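Local atomic coordinates of oligogalacturonate lyase (Vibrio parahaemolyticus RIMD 2210633, PDB entry 3C5M), a protein that probably cleaves oligogalacturonides, short fragments of pectin, as a manganese-binding lyase built on a seven-bladed beta-propeller. Residues V6-F11 against T69-Q74. Numbering follows the deposited sequence.
Sequences VITLNF and TQQAVQ
Over one face of the F11 ring lies the side chain of Q70, whose CG sits 3.7 Å from the ring centroid in a CH-pi contact, displaced toward the rim atoms CD1 and CE1. Ring and amide planes are turned 47° apart, and the two side chains run antiparallel past one another. Q70 CG, anti to its carbonyl carbon (chi1 -66°), is laid over the ring, and the extended chain beyond (chi2 -168°) takes CD outward. Q70 NE2 comes within 2.9 Å of L9 O.

Strands 6-8 and 71-74 pair antiparallel: I7 and A72 exchange a reciprocal pair of bonds, and just beyond the strand ends L9 N donates to Q70 O over 2.7 Å. On the face of I7 and A72, I7 CG1 rests 3.6 Å from A72 CB; F56 also touches I7. On the face of V6, T8, Q71 and V73, Q71 NE2 reaches T8 OG1 only weakly, at 3.4 Å.

Strand 6-8 thus adds an outer edge to the propeller blade containing 61-66 and 71-74, while strand 12-15 belongs to another sheet, with 22-25 and 376-381. The contact illustrates how a strand joins a sheet's edge: three main-chain hydrogen bonds set the pairing, while Q70-F11, I7-A72 and weak Q71-T8 add side-chain contacts.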
# COMPACT_ATOMS: atom_id res chain seq x y z
N VAL A 6 -17.19 -8.48 19.18
CA VAL A 6 -17.83 -8.47 17.88
C VAL A 6 -18.72 -7.25 17.73
O VAL A 6 -19.34 -6.81 18.70
CB VAL A 6 -18.69 -9.71 17.69
CG1 VAL A 6 -19.34 -9.69 16.33
CG2 VAL A 6 -17.84 -10.94 17.87
N ILE A 7 -18.77 -6.69 16.53
CA ILE A 7 -19.62 -5.53 16.28
C ILE A 7 -20.44 -5.76 15.03
O ILE A 7 -19.92 -6.19 14.00
CB ILE A 7 -18.79 -4.23 16.12
CG1 ILE A 7 -17.72 -4.42 15.06
CG2 ILE A 7 -18.16 -3.84 17.44
CD1 ILE A 7 -16.87 -3.18 14.85
N THR A 8 -21.73 -5.49 15.12
CA THR A 8 -22.60 -5.67 13.97
C THR A 8 -22.74 -4.34 13.22
O THR A 8 -23.12 -3.33 13.81
CB THR A 8 -23.97 -6.19 14.42
OG1 THR A 8 -23.80 -7.47 15.04
CG2 THR A 8 -24.90 -6.33 13.23
N LEU A 9 -22.41 -4.34 11.94
CA LEU A 9 -22.45 -3.13 11.11
C LEU A 9 -23.63 -3.08 10.16
O LEU A 9 -24.26 -4.10 9.89
CB LEU A 9 -21.15 -3.02 10.30
CG LEU A 9 -19.83 -3.11 11.07
CD1 LEU A 9 -18.68 -3.07 10.09
CD2 LEU A 9 -19.74 -1.96 12.07
N ASN A 10 -23.91 -1.88 9.66
CA ASN A 10 -25.00 -1.65 8.71
C ASN A 10 -24.41 -1.25 7.37
O ASN A 10 -23.62 -0.31 7.30
CB ASN A 10 -25.90 -0.52 9.21
CG ASN A 10 -26.93 -1.01 10.21
OD1 ASN A 10 -26.67 -1.92 11.00
ND2 ASN A 10 -28.11 -0.39 10.19
N PHE A 11 -24.77 -1.96 6.30
CA PHE A 11 -24.23 -1.61 4.99
C PHE A 11 -25.25 -0.76 4.23
O PHE A 11 -26.37 -1.21 3.96
CB PHE A 11 -23.89 -2.87 4.19
CG PHE A 11 -22.72 -3.64 4.73
CD1 PHE A 11 -22.41 -4.90 4.22
CD2 PHE A 11 -21.92 -3.12 5.74
CE1 PHE A 11 -21.33 -5.62 4.70
CE2 PHE A 11 -20.84 -3.84 6.23
CZ PHE A 11 -20.55 -5.09 5.71
N THR A 69 -21.95 -11.31 6.77
CA THR A 69 -22.59 -11.39 8.07
C THR A 69 -22.72 -9.99 8.64
O THR A 69 -23.52 -9.73 9.55
CB THR A 69 -21.75 -12.26 9.03
OG1 THR A 69 -21.78 -13.61 8.58
CG2 THR A 69 -22.28 -12.19 10.44
N GLN A 70 -21.91 -9.10 8.09
CA GLN A 70 -21.87 -7.73 8.51
C GLN A 70 -21.38 -7.60 9.93
O GLN A 70 -21.62 -6.59 10.58
CB GLN A 70 -23.24 -7.08 8.35
CG GLN A 70 -23.62 -6.98 6.90
CD GLN A 70 -24.82 -6.11 6.67
OE1 GLN A 70 -25.18 -5.83 5.54
NE2 GLN A 70 -25.45 -5.66 7.75
N GLN A 71 -20.67 -8.62 10.41
CA GLN A 71 -20.11 -8.60 11.76
C GLN A 71 -18.60 -8.53 11.70
O GLN A 71 -17.96 -9.19 10.88
CB GLN A 71 -20.55 -9.84 12.54
CG GLN A 71 -22.04 -9.88 12.75
CD GLN A 71 -22.46 -11.04 13.60
OE1 GLN A 71 -21.97 -12.16 13.43
NE2 GLN A 71 -23.40 -10.79 14.52
N ALA A 72 -18.02 -7.70 12.56
CA ALA A 72 -16.58 -7.53 12.59
C ALA A 72 -16.06 -7.90 13.97
O ALA A 72 -16.66 -7.55 14.99
CB ALA A 72 -16.23 -6.09 12.28
N VAL A 73 -14.94 -8.61 14.00
CA VAL A 73 -14.35 -9.00 15.27
C VAL A 73 -13.08 -8.19 15.49
O VAL A 73 -12.33 -7.91 14.56
CB VAL A 73 -14.04 -10.52 15.29
CG1 VAL A 73 -13.24 -10.91 14.06
CG2 VAL A 73 -13.27 -10.86 16.55
N GLN A 74 -12.85 -7.79 16.74
CA GLN A 74 -11.67 -7.02 17.06
C GLN A 74 -10.47 -7.96 17.09
O GLN A 74 -10.44 -8.92 17.85
CB GLN A 74 -11.83 -6.33 18.42
CG GLN A 74 -11.05 -5.04 18.57
CD GLN A 74 -11.14 -4.45 19.97
OE1 GLN A 74 -12.22 -4.42 20.60
NE2 GLN A 74 -10.01 -3.96 20.48